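Local structure of EreC (Klebsiella pneumoniae, 6XCQ) at residues E67-V72 / S348-M353; V72-L77 / V427-K432; Y132-I137 / D433-L438; L304-N309 / M406-A411; A340-H345 / E419-I424. The protein acts as an erythromycin esterase, probably opening the lactone ring of macrolide antibiotics by hydrolysis and so conferring resistance to them. The protein carries 1 engineered substitution. All coordinates share one frame; numbering follows the deposited sequence.

Interaction 1. Residues E67-V72 / S348-M353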
# COMPACT_ATOMS: atom_id res chain seq x y z
N GLU A 67 8.86 0.47 -3.45
CA GLU A 67 10.01 -0.03 -2.72
C GLU A 67 10.20 -1.45 -3.21
O GLU A 67 9.22 -2.19 -3.35
CB GLU A 67 9.81 0.03 -1.19
CG GLU A 67 8.51 -0.57 -0.70
CD GLU A 67 8.36 -0.49 0.83
OE1 GLU A 67 9.13 0.23 1.48
OE2 GLU A 67 7.47 -1.18 1.37
N GLY A 68 11.44 -1.81 -3.54
CA GLY A 68 11.69 -3.15 -4.04
C GLY A 68 11.62 -4.21 -2.97
O GLY A 68 11.50 -5.40 -3.28
N ALA A 69 11.67 -3.79 -1.70
CA ALA A 69 11.52 -4.70 -0.58
C ALA A 69 11.00 -3.90 0.60
O ALA A 69 11.34 -2.73 0.75
CB ALA A 69 12.85 -5.39 -0.22
N HIS A 70 10.15 -4.53 1.40
CA HIS A 70 9.68 -3.86 2.60
C HIS A 70 10.82 -3.73 3.60
O HIS A 70 11.81 -4.47 3.56
CB HIS A 70 8.52 -4.64 3.23
CG HIS A 70 7.24 -4.60 2.43
ND1 HIS A 70 6.73 -3.44 1.89
CD2 HIS A 70 6.36 -5.58 2.12
CE1 HIS A 70 5.59 -3.71 1.28
NE2 HIS A 70 5.34 -5.00 1.40
N PHE A 71 10.67 -2.76 4.51
CA PHE A 71 11.49 -2.67 5.73
C PHE A 71 12.93 -2.24 5.45
O PHE A 71 13.84 -2.61 6.20
CB PHE A 71 11.48 -3.99 6.51
CG PHE A 71 10.09 -4.57 6.69
CD1 PHE A 71 9.10 -3.83 7.31
CD2 PHE A 71 9.78 -5.83 6.23
CE1 PHE A 71 7.81 -4.35 7.49
CE2 PHE A 71 8.50 -6.36 6.39
CZ PHE A 71 7.52 -5.62 7.02
N VAL A 72 13.15 -1.43 4.42
CA VAL A 72 14.49 -1.00 4.01
C VAL A 72 14.67 0.47 4.37
O VAL A 72 13.84 1.31 4.01
CB VAL A 72 14.70 -1.22 2.50
CG1 VAL A 72 16.01 -0.61 2.07
CG2 VAL A 72 14.64 -2.71 2.14
N SER A 348 24.05 -6.26 -1.81
CA SER A 348 24.22 -7.70 -1.93
C SER A 348 23.19 -8.46 -1.10
O SER A 348 22.94 -9.63 -1.38
CB SER A 348 25.63 -8.12 -1.51
OG SER A 348 25.85 -7.83 -0.14
N THR A 349 22.59 -7.80 -0.12
CA THR A 349 21.58 -8.41 0.73
C THR A 349 20.35 -7.52 0.76
O THR A 349 20.38 -6.35 0.37
CB THR A 349 22.10 -8.63 2.15
OG1 THR A 349 22.40 -7.36 2.74
CG2 THR A 349 23.39 -9.48 2.15
N VAL A 350 19.26 -8.08 1.28
CA VAL A 350 17.99 -7.37 1.37
C VAL A 350 17.21 -7.98 2.53
O VAL A 350 17.35 -9.18 2.81
CB VAL A 350 17.23 -7.45 0.03
CG1 VAL A 350 16.73 -8.90 -0.25
CG2 VAL A 350 16.11 -6.47 -0.04
N PRO A 351 16.44 -7.19 3.28
CA PRO A 351 15.54 -7.80 4.27
C PRO A 351 14.47 -8.60 3.55
O PRO A 351 13.86 -8.14 2.58
CB PRO A 351 14.93 -6.60 5.01
CG PRO A 351 15.74 -5.42 4.60
CD PRO A 351 16.31 -5.72 3.27
N GLU A 352 14.25 -9.82 4.02
CA GLU A 352 13.26 -10.69 3.43
C GLU A 352 12.32 -11.15 4.54
O GLU A 352 12.69 -11.20 5.71
CB GLU A 352 13.93 -11.89 2.74
CG GLU A 352 12.97 -12.90 2.09
CD GLU A 352 12.10 -12.29 0.99
OE1 GLU A 352 11.13 -11.58 1.34
OE2 GLU A 352 12.39 -12.54 -0.21
N MET A 353 11.09 -11.47 4.16
CA MET A 353 10.14 -12.06 5.09
C MET A 353 10.31 -13.57 5.12
O MET A 353 10.31 -14.22 4.07
CB MET A 353 8.71 -11.67 4.71
CG MET A 353 8.45 -10.18 4.97
SD MET A 353 6.89 -9.60 4.30
CE MET A 353 7.34 -9.47 2.57
O HOH W 1 11.35 -7.15 2.97

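Interaction 2. Residues V72-L77 / V427-K432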
# COMPACT_ATOMS: atom_id res chain seq x y z
N VAL A 72 13.15 -1.43 4.42
CA VAL A 72 14.49 -1.00 4.01
C VAL A 72 14.67 0.47 4.37
O VAL A 72 13.84 1.31 4.01
CB VAL A 72 14.70 -1.22 2.50
CG1 VAL A 72 16.01 -0.61 2.07
CG2 VAL A 72 14.64 -2.71 2.14
N ALA A 73 15.78 0.78 5.06
CA ALA A 73 16.02 2.15 5.51
C ALA A 73 16.19 3.10 4.33
O ALA A 73 15.63 4.20 4.33
CB ALA A 73 17.26 2.20 6.40
N GLU A 74 16.98 2.69 3.33
CA GLU A 74 17.22 3.57 2.18
C GLU A 74 15.94 3.87 1.41
O GLU A 74 15.81 4.96 0.85
CB GLU A 74 18.25 2.94 1.24
CG GLU A 74 19.68 2.91 1.78
CD GLU A 74 19.96 1.69 2.65
OE1 GLU A 74 19.01 0.93 2.95
OE2 GLU A 74 21.13 1.49 3.02
N PHE A 75 15.00 2.93 1.37
CA PHE A 75 13.77 3.21 0.64
C PHE A 75 12.91 4.22 1.39
O PHE A 75 12.26 5.05 0.75
CB PHE A 75 13.02 1.91 0.34
CG PHE A 75 13.70 1.04 -0.69
CD1 PHE A 75 14.49 1.60 -1.68
CD2 PHE A 75 13.56 -0.34 -0.67
CE1 PHE A 75 15.12 0.81 -2.64
CE2 PHE A 75 14.19 -1.14 -1.61
CZ PHE A 75 14.96 -0.56 -2.60
N SER A 76 12.92 4.21 2.73
CA SER A 76 12.20 5.26 3.45
C SER A 76 12.83 6.62 3.21
O SER A 76 12.12 7.61 3.00
CB SER A 76 12.13 4.95 4.95
OG SER A 76 11.33 3.81 5.18
N LEU A 77 14.17 6.68 3.21
CA LEU A 77 14.85 7.94 2.92
C LEU A 77 14.47 8.48 1.55
O LEU A 77 14.14 9.66 1.40
CB LEU A 77 16.36 7.75 3.03
CG LEU A 77 16.90 7.79 4.46
CD1 LEU A 77 18.38 7.38 4.49
CD2 LEU A 77 16.70 9.18 5.08
N VAL A 427 19.00 2.86 -5.31
CA VAL A 427 19.87 3.30 -4.22
C VAL A 427 21.04 2.32 -4.10
O VAL A 427 20.98 1.22 -4.66
CB VAL A 427 19.09 3.44 -2.91
CG1 VAL A 427 17.92 4.45 -3.08
CG2 VAL A 427 18.57 2.07 -2.44
N PRO A 428 22.12 2.67 -3.40
CA PRO A 428 23.31 1.81 -3.43
C PRO A 428 23.18 0.53 -2.61
O PRO A 428 23.89 -0.44 -2.89
CB PRO A 428 24.42 2.71 -2.86
CG PRO A 428 23.95 4.11 -3.12
CD PRO A 428 22.45 4.03 -2.91
N SER A 429 22.31 0.50 -1.61
CA SER A 429 22.26 -0.61 -0.67
C SER A 429 20.86 -0.64 -0.07
O SER A 429 20.12 0.35 -0.16
CB SER A 429 23.33 -0.46 0.42
OG SER A 429 23.16 0.79 1.08
N ALA A 430 20.50 -1.77 0.55
CA ALA A 430 19.15 -1.93 1.11
C ALA A 430 19.24 -2.61 2.48
O ALA A 430 19.02 -3.81 2.62
CB ALA A 430 18.24 -2.72 0.16
N GLY A 431 19.55 -1.82 3.51
CA GLY A 431 19.68 -2.35 4.85
C GLY A 431 18.37 -2.33 5.62
O GLY A 431 17.50 -1.49 5.38
N LYS A 432 18.22 -3.27 6.55
CA LYS A 432 16.99 -3.34 7.32
C LYS A 432 16.81 -2.07 8.15
O LYS A 432 17.73 -1.63 8.85
CB LYS A 432 16.97 -4.57 8.26
CG LYS A 432 15.71 -4.58 9.14
CD LYS A 432 15.40 -5.92 9.80
CE LYS A 432 16.49 -6.33 10.76
NZ LYS A 432 16.85 -5.24 11.70

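Interaction 3. Residues Y132-I137 / D433-L438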
# COMPACT_ATOMS: atom_id res chain seq x y z
N TYR A 132 5.81 1.58 7.83
CA TYR A 132 5.80 3.01 7.54
C TYR A 132 6.32 3.90 8.67
O TYR A 132 6.37 5.12 8.50
CB TYR A 132 4.37 3.45 7.20
CG TYR A 132 3.80 2.85 5.94
CD1 TYR A 132 4.30 3.20 4.69
CD2 TYR A 132 2.72 1.95 5.99
CE1 TYR A 132 3.75 2.65 3.50
CE2 TYR A 132 2.18 1.40 4.82
CZ TYR A 132 2.69 1.76 3.58
OH TYR A 132 2.14 1.23 2.43
N GLY A 133 6.74 3.32 9.80
CA GLY A 133 7.06 4.14 10.97
C GLY A 133 8.10 5.21 10.68
O GLY A 133 7.96 6.36 11.10
N SER A 134 9.13 4.85 9.93
CA SER A 134 10.23 5.77 9.68
C SER A 134 9.74 6.98 8.88
O SER A 134 10.03 8.14 9.23
CB SER A 134 11.34 5.02 8.94
OG SER A 134 12.06 4.21 9.87
N VAL A 135 9.01 6.73 7.79
CA VAL A 135 8.48 7.82 6.98
C VAL A 135 7.45 8.63 7.76
O VAL A 135 7.40 9.86 7.67
CB VAL A 135 7.88 7.28 5.67
CG1 VAL A 135 7.11 8.37 4.93
CG2 VAL A 135 8.96 6.72 4.77
N LEU A 136 6.62 7.95 8.56
CA LEU A 136 5.56 8.66 9.28
C LEU A 136 6.14 9.63 10.31
O LEU A 136 5.67 10.77 10.44
CB LEU A 136 4.63 7.66 9.97
CG LEU A 136 3.65 6.96 9.04
CD1 LEU A 136 3.03 5.74 9.75
CD2 LEU A 136 2.59 7.94 8.64
N ILE A 137 7.16 9.19 11.05
CA ILE A 137 7.83 10.07 12.02
C ILE A 137 8.44 11.26 11.31
O ILE A 137 8.35 12.40 11.78
CB ILE A 137 8.88 9.29 12.82
CG1 ILE A 137 8.24 8.19 13.66
CG2 ILE A 137 9.67 10.24 13.73
CD1 ILE A 137 9.27 7.12 14.11
N ASP A 433 15.63 -1.48 8.04
CA ASP A 433 15.26 -0.34 8.86
C ASP A 433 15.42 -0.67 10.34
O ASP A 433 14.90 -1.68 10.83
CB ASP A 433 13.80 0.02 8.55
CG ASP A 433 13.35 1.32 9.18
OD1 ASP A 433 13.82 1.67 10.28
OD2 ASP A 433 12.47 1.96 8.58
N GLY A 434 16.11 0.22 11.07
CA GLY A 434 16.45 -0.01 12.46
C GLY A 434 15.28 -0.01 13.44
O GLY A 434 15.44 -0.50 14.56
N LEU A 435 14.12 0.51 13.06
CA LEU A 435 12.99 0.41 13.98
C LEU A 435 12.18 -0.87 13.79
O LEU A 435 11.25 -1.10 14.56
CB LEU A 435 12.06 1.63 13.89
CG LEU A 435 11.21 2.13 12.72
CD1 LEU A 435 10.09 1.17 12.38
CD2 LEU A 435 10.59 3.49 13.09
N VAL A 436 12.49 -1.68 12.78
CA VAL A 436 11.70 -2.88 12.51
C VAL A 436 12.06 -3.97 13.51
O VAL A 436 13.23 -4.33 13.66
CB VAL A 436 11.92 -3.35 11.07
CG1 VAL A 436 11.23 -4.69 10.84
CG2 VAL A 436 11.38 -2.29 10.12
N ASP A 437 11.03 -4.51 14.16
CA ASP A 437 11.14 -5.39 15.33
C ASP A 437 10.51 -6.75 15.06
O ASP A 437 9.64 -7.20 15.82
CB ASP A 437 10.43 -4.70 16.52
CG ASP A 437 10.89 -5.22 17.88
OD1 ASP A 437 11.86 -6.01 17.95
OD2 ASP A 437 10.25 -4.84 18.89
N LEU A 438 10.90 -7.43 13.98
CA LEU A 438 10.15 -8.62 13.55
C LEU A 438 10.95 -9.91 13.39
O LEU A 438 12.02 -9.96 12.75
CB LEU A 438 9.45 -8.33 12.22
CG LEU A 438 8.47 -7.16 12.18
CD1 LEU A 438 7.77 -7.10 10.84
CD2 LEU A 438 7.48 -7.29 13.33
OXT LEU A 438 10.52 -10.96 13.87
O HOH W 2 9.50 1.95 8.99

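Interaction 4. Residues L304-N309 / M406-A411. Engineered in segment 304-309: N309 (natural residue His).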
# COMPACT_ATOMS: atom_id res chain seq x y z
N LEU A 304 2.16 5.10 -1.41
CA LEU A 304 3.35 4.44 -0.86
C LEU A 304 3.03 2.96 -0.79
O LEU A 304 2.40 2.48 0.15
CB LEU A 304 3.70 5.02 0.52
CG LEU A 304 4.03 6.51 0.63
CD1 LEU A 304 4.58 6.85 2.04
CD2 LEU A 304 5.04 6.93 -0.44
N ALA A 305 3.40 2.22 -1.84
CA ALA A 305 3.11 0.80 -1.87
C ALA A 305 4.31 0.07 -2.47
O ALA A 305 5.26 0.69 -2.94
CB ALA A 305 1.82 0.51 -2.64
N HIS A 306 4.26 -1.25 -2.44
CA HIS A 306 5.36 -2.05 -2.98
C HIS A 306 5.45 -1.88 -4.50
O HIS A 306 4.44 -1.58 -5.15
CB HIS A 306 5.14 -3.53 -2.61
CG HIS A 306 6.38 -4.38 -2.69
ND1 HIS A 306 6.83 -4.91 -3.88
CD2 HIS A 306 7.24 -4.80 -1.74
CE1 HIS A 306 7.92 -5.64 -3.65
NE2 HIS A 306 8.18 -5.59 -2.36
N ASN A 307 6.67 -2.04 -5.05
CA ASN A 307 6.84 -2.12 -6.51
C ASN A 307 5.81 -3.04 -7.14
O ASN A 307 5.20 -2.72 -8.17
CB ASN A 307 8.24 -2.64 -6.88
CG ASN A 307 9.35 -1.61 -6.69
OD1 ASN A 307 9.12 -0.49 -6.23
ND2 ASN A 307 10.57 -2.00 -7.06
N ASN A 308 5.62 -4.23 -6.54
CA ASN A 308 4.69 -5.21 -7.09
C ASN A 308 3.25 -4.70 -7.11
O ASN A 308 2.45 -5.20 -7.90
CB ASN A 308 4.76 -6.51 -6.30
CG ASN A 308 6.11 -7.20 -6.39
OD1 ASN A 308 7.03 -6.71 -7.04
ND2 ASN A 308 6.24 -8.33 -5.73
N ASN A 309 2.89 -3.75 -6.24
CA ASN A 309 1.53 -3.23 -6.29
C ASN A 309 1.40 -2.08 -7.28
O ASN A 309 0.37 -1.94 -7.95
CB ASN A 309 1.05 -2.73 -4.91
CG ASN A 309 1.11 -3.79 -3.83
OD1 ASN A 309 1.87 -3.66 -2.87
ND2 ASN A 309 0.28 -4.81 -3.95
N MET A 406 13.79 -6.96 -12.72
CA MET A 406 14.15 -6.06 -11.63
C MET A 406 13.99 -6.80 -10.31
O MET A 406 13.09 -7.63 -10.16
CB MET A 406 13.28 -4.79 -11.65
CG MET A 406 13.66 -3.74 -10.59
SD MET A 406 12.96 -2.11 -10.99
CE MET A 406 11.23 -2.55 -11.18
N ARG A 407 14.85 -6.47 -9.36
CA ARG A 407 14.79 -7.12 -8.06
C ARG A 407 13.44 -6.85 -7.39
O ARG A 407 12.84 -5.78 -7.54
CB ARG A 407 15.92 -6.64 -7.16
CG ARG A 407 17.31 -7.09 -7.65
CD ARG A 407 18.40 -6.43 -6.87
NE ARG A 407 19.58 -7.30 -6.77
CZ ARG A 407 20.70 -6.97 -6.14
NH1 ARG A 407 20.81 -5.78 -5.57
NH2 ARG A 407 21.69 -7.85 -6.06
N SER A 408 12.96 -7.84 -6.65
CA SER A 408 11.73 -7.67 -5.89
C SER A 408 11.86 -8.63 -4.71
O SER A 408 11.98 -9.84 -4.92
CB SER A 408 10.51 -7.98 -6.75
OG SER A 408 9.31 -7.99 -6.00
N GLN A 409 11.89 -8.09 -3.50
CA GLN A 409 12.25 -8.87 -2.29
C GLN A 409 13.62 -9.49 -2.56
O GLN A 409 14.49 -8.82 -3.12
CB GLN A 409 11.15 -9.86 -1.94
CG GLN A 409 9.81 -9.22 -1.55
CD GLN A 409 9.94 -8.27 -0.38
OE1 GLN A 409 9.54 -7.11 -0.48
NE2 GLN A 409 10.45 -8.76 0.77
N SER A 410 13.84 -10.76 -2.21
CA SER A 410 15.10 -11.43 -2.52
C SER A 410 15.09 -12.11 -3.88
O SER A 410 16.04 -12.83 -4.20
CB SER A 410 15.46 -12.45 -1.43
OG SER A 410 14.49 -13.47 -1.32
N ALA A 411 14.06 -11.88 -4.69
CA ALA A 411 13.97 -12.45 -6.03
C ALA A 411 13.97 -11.34 -7.08
O ALA A 411 14.54 -10.27 -6.83
CB ALA A 411 12.71 -13.32 -6.15
O HOH W 3 10.44 -4.66 -8.34

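Interaction 5. Residues A340-H345 / E419-I424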
# COMPACT_ATOMS: atom_id res chain seq x y z
N ALA A 340 3.95 5.54 -11.98
CA ALA A 340 4.52 4.57 -11.04
C ALA A 340 6.04 4.66 -11.06
O ALA A 340 6.66 4.46 -12.11
CB ALA A 340 4.08 3.14 -11.38
N ILE A 341 6.64 4.92 -9.91
CA ILE A 341 8.10 4.98 -9.79
C ILE A 341 8.54 3.80 -8.94
O ILE A 341 8.24 3.73 -7.74
CB ILE A 341 8.56 6.32 -9.20
CG1 ILE A 341 7.89 7.49 -9.93
CG2 ILE A 341 10.09 6.40 -9.27
CD1 ILE A 341 8.31 8.86 -9.46
N ALA A 342 9.20 2.83 -9.57
CA ALA A 342 9.78 1.70 -8.84
C ALA A 342 11.07 2.12 -8.14
O ALA A 342 11.80 2.99 -8.63
CB ALA A 342 10.08 0.54 -9.78
N PHE A 343 11.34 1.51 -6.98
CA PHE A 343 12.58 1.70 -6.24
C PHE A 343 13.32 0.37 -6.22
O PHE A 343 12.73 -0.65 -5.83
CB PHE A 343 12.35 2.11 -4.78
CG PHE A 343 11.91 3.52 -4.57
CD1 PHE A 343 11.21 4.22 -5.55
CD2 PHE A 343 12.13 4.13 -3.35
CE1 PHE A 343 10.76 5.53 -5.32
CE2 PHE A 343 11.69 5.44 -3.12
CZ PHE A 343 11.01 6.13 -4.11
N THR A 344 14.60 0.36 -6.58
CA THR A 344 15.39 -0.85 -6.44
C THR A 344 16.76 -0.48 -5.87
O THR A 344 16.98 0.65 -5.42
CB THR A 344 15.46 -1.61 -7.77
OG1 THR A 344 16.04 -2.91 -7.53
CG2 THR A 344 16.28 -0.85 -8.81
N HIS A 345 17.69 -1.44 -5.85
CA HIS A 345 18.95 -1.22 -5.13
C HIS A 345 20.03 -2.14 -5.66
O HIS A 345 19.75 -3.16 -6.29
CB HIS A 345 18.77 -1.44 -3.62
CG HIS A 345 18.55 -2.88 -3.27
ND1 HIS A 345 19.58 -3.75 -2.97
CD2 HIS A 345 17.41 -3.62 -3.22
CE1 HIS A 345 19.09 -4.95 -2.74
NE2 HIS A 345 17.77 -4.90 -2.88
N GLU A 419 6.52 -0.39 -20.07
CA GLU A 419 5.09 -0.39 -19.80
C GLU A 419 4.79 -0.52 -18.32
O GLU A 419 3.73 -0.07 -17.86
CB GLU A 419 4.44 -1.56 -20.55
CG GLU A 419 4.67 -1.48 -22.04
CD GLU A 419 3.66 -2.30 -22.79
OE1 GLU A 419 3.04 -1.77 -23.74
OE2 GLU A 419 3.49 -3.49 -22.42
N ALA A 420 5.69 -1.15 -17.56
CA ALA A 420 5.42 -1.48 -16.17
C ALA A 420 5.59 -0.29 -15.25
O ALA A 420 4.80 -0.12 -14.31
CB ALA A 420 6.34 -2.62 -15.73
N PHE A 421 6.60 0.55 -15.48
CA PHE A 421 6.87 1.70 -14.64
C PHE A 421 7.19 2.90 -15.52
O PHE A 421 7.62 2.76 -16.66
CB PHE A 421 8.04 1.43 -13.68
CG PHE A 421 7.77 0.30 -12.74
CD1 PHE A 421 7.01 0.50 -11.59
CD2 PHE A 421 8.22 -0.98 -13.03
CE1 PHE A 421 6.74 -0.55 -10.73
CE2 PHE A 421 7.94 -2.03 -12.17
CZ PHE A 421 7.20 -1.80 -11.02
N ASP A 422 6.98 4.10 -14.96
CA ASP A 422 7.35 5.33 -15.65
C ASP A 422 8.78 5.76 -15.37
O ASP A 422 9.42 6.34 -16.25
CB ASP A 422 6.39 6.46 -15.27
CG ASP A 422 4.96 6.21 -15.75
OD1 ASP A 422 4.66 6.50 -16.93
OD2 ASP A 422 4.15 5.70 -14.95
N ALA A 423 9.30 5.48 -14.17
CA ALA A 423 10.67 5.80 -13.82
C ALA A 423 11.17 4.78 -12.81
O ALA A 423 10.39 4.02 -12.24
CB ALA A 423 10.80 7.22 -13.25
N ILE A 424 12.50 4.76 -12.60
CA ILE A 424 13.14 3.87 -11.64
C ILE A 424 14.08 4.69 -10.76
O ILE A 424 14.87 5.50 -11.26
CB ILE A 424 13.94 2.73 -12.29
CG1 ILE A 424 13.20 2.11 -13.49
CG2 ILE A 424 14.25 1.67 -11.25
CD1 ILE A 424 12.04 1.17 -13.10

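Interaction 1. Residues E67-V72 / S348-M353
The rings of H70 and F71 both meet M353 at their edges. The methyl CE of M353 lies near the plane of the H70 ring, 4.0 Å from H70 CD2. Higher up the same side chain, M353 CG sits at the rim of the F71 ring, 4.1 Å from F71 CE2. A bend at the last torsion of M353 (chi3 -77°) lets CG serve one ring and CE the other. One face of the F71 ring carries H70 CB, offset toward the rim. Beyond the two segments, H306 meets H70 edge-to-face.

The other half of the contact is aliphatic. The V72 side chain stands at about a right angle to P351, with V72 CG2 3.6 Å from P351 CD. A69 CB is pressed against V350 CG2 at 3.4 Å, which is tight for two methyl carbons. V350 CG2 is anti to its own N, beside the carbonyl carbon, and this turns it to A69.

A single water joins the backbones. It donates to H70 O at 2.8 Å and to P351 O at 2.7 Å. Within the loop, H70 ND1 bonds to E67 OE2, though the modelled length is doubtfully short. The arrangement is that of a beta-alpha loop of a parallel sheet, running from strand 62-65 to helix 73-90 and packed against strand 349-354 of a two-stranded antiparallel sheet.

Interaction 2. Residues V72-L77 / V427-K432
This is a mixed contact, polar at its centre, at the start of a helix: the first turn of helix 73-90 receives the loop that leaves strand 423-427. E74 is its centre. One carboxylate oxygen, E74 OE1, accepts from G431 N at 2.9 Å, on the syn side and 23° out of the carboxylate plane. At the other oxygen, S429 OG donates to E74 OE2 at 2.9 Å. That donor stands well above the plane. A bend at chi2 (86°) folds the E74 carboxylate back over the loop, and two bonds then fix its rotation.

The backbones meet beside it. A73 N donates to G431 O at 2.9 Å, nearly straight at 168°. V72 and K432 form a single beta bridge there.

Apolar groups pack nearby. V72 CG1, anti to its backbone N, packs on A430 CB at 3.6 Å. V427 CG2 touches F75 CE1 at 3.7 Å and also lies against E74 CB. F75 and V427 both reach H345 of the neighbouring strand 338-345. V72 is the N-cap residue, and the arrangement is a helix N-terminus whose first-turn NH and glutamate are both bound by a returning loop.

Interaction 3. Residues Y132-I137 / D433-L438
S134 and D433 make the tight part of this contact. The hydroxyl S134 OG donates to D433 OD2 at 2.6 Å, using the syn lone pair of that oxygen. S134 OG lies beside its own backbone N (chi1 -77°), on the side of the helix that meets the chain's end. A water bridges the same two residues: it accepts from S134 N at 3.1 Å and donates to D433 OD2 at 3.0 Å. D433 OD2 therefore has two donors, one a side chain and one a solvent molecule. The water also serves an NH that has no helical partner, because the helix is kinked where the N of S134 and V135 lack a bond to the turn before.

L435 packs closely beside this pair. Its CD2 lies 3.6 Å from S134 OG and 3.9 Å from G133 C, over a part of the helix where G133 has no side chain. The first torsion of L435 (chi1 63°) places CG between its backbone N and carbonyl carbon, and this directs the branch at the helix.

The looser side lies further along the helix. I137 and L435 reach toward each other tip to tip, with I137 CD1 and L435 CD2 4.0 Å apart. I137 is exposed, so this end borders solvent.

D433 also shapes its own segment. Its OD1 accepts from L435 N at 3.0 Å in a nearly straight bond (174°). The arrangement is an Asx turn within the type I beta turn D433-V436, whose other carboxylate oxygen binds helix 126-146.

Interaction 4. Residues L304-N309 / M406-A411
H306 and Q409 form the first bond of this contact, N308 and S408 the second. H306 NE2 donates to Q409 OE1 at 2.8 Å. It meets the amide oxygen on a lone pair in the carbonyl plane, while the ring and amide planes stand 38° apart. S408 OG donates to N308 OD1 at 2.8 Å, reaching it from the side with a C=O...donor angle of 103°. S408 OG also lies at the edge of the H306 ring, 3.6 Å from H306 CE1.

The next shell holds these groups in place. N308 N donates to H306 ND1 at 3.0 Å, in the ring plane, so both ring nitrogens are engaged and the ring cannot easily rotate. CG of H306 is anti to the backbone N (chi1 -161°), which carries the ring toward Q409. Q409 bends at chi2 to bring its amide back to H306. Its OE1 also accepts from H70 N, and its NE2 bonds to E352.

Beside them, a water bridges N307 ND2, at 3.0 Å, to R407 O, at 2.8 Å. N307 ND2 also binds F343 O. H306 is the N-cap of helix 307-310, and in this variant the engineered N309 completes a capping box, its OD1 taking a weak bond from H306 N. Facing this helix start is the type II' turn S408-A411 of a beta hairpin.

Interaction 5. Residues A340-H345 / E419-I424
Two neighbouring parallel strands of the central mixed sheet, 338-345 and 423-427, begin their pairing here. I341 pairs with A423 and A342 with I424. A342 N donates to A423 O at 3.2 Å. Just before strand 423-427 begins, D422 N donates to A340 O at 2.9 Å, in the carbonyl plane. A423 N adds a weak, long bond to the same oxygen.

D422 also uses its side chain. Its OD2 accepts from A340 N at 3.0 Å on the anti side, close to the carboxylate plane. D422 thus grips both backbone polar atoms of A340, one through its N and one through its carboxylate. K312 makes a salt bridge to that same OD2.

The F421 ring lies against the face of the strand that carries A342. With CG anti to the carbonyl carbon (chi1 -61°), the ring is laid over A342 CB, which stands 3.6 Å from the F421 centroid and 13° off the normal, a CH-pi contact. A340 CB adds a touch at 3.9 Å from F421 CD1. M406 of strand 405-408 packs on F421 and A342 as well.

I424 continues the row: its CD1 is 3.9 Å from A342 CB. On the other face, I341 CG2 rests on A423. F421 is the first residue to leave the helix 417-420, and the turn there leads into a parallel strand pair of the alpha/beta sheet.

How the interactions relate
Interactions 1, 2 and 4 gather round the loop 67-72. Interactions 1 and 2 share V72, with centres about 8 Å apart. Interactions 1 and 4 are about 9 Å apart between centres and meet through Q409: G68 O lies 2.7 Å from Q409 N. Interaction 3 joins this group by its tail, where F71 O is 2.8 Å from D433 N. Interactions 4 and 5 have centres about 10 Å apart, and R407 NH1 lies 2.9 Å from H345 O. Interaction 5 also leads into interaction 2, since V427 continues its strand. H70, E67 and H306 cluster where interactions 1 and 4 meet, near the engineered N309; such a cluster would suit a hydrolase active site, but that remains an inference.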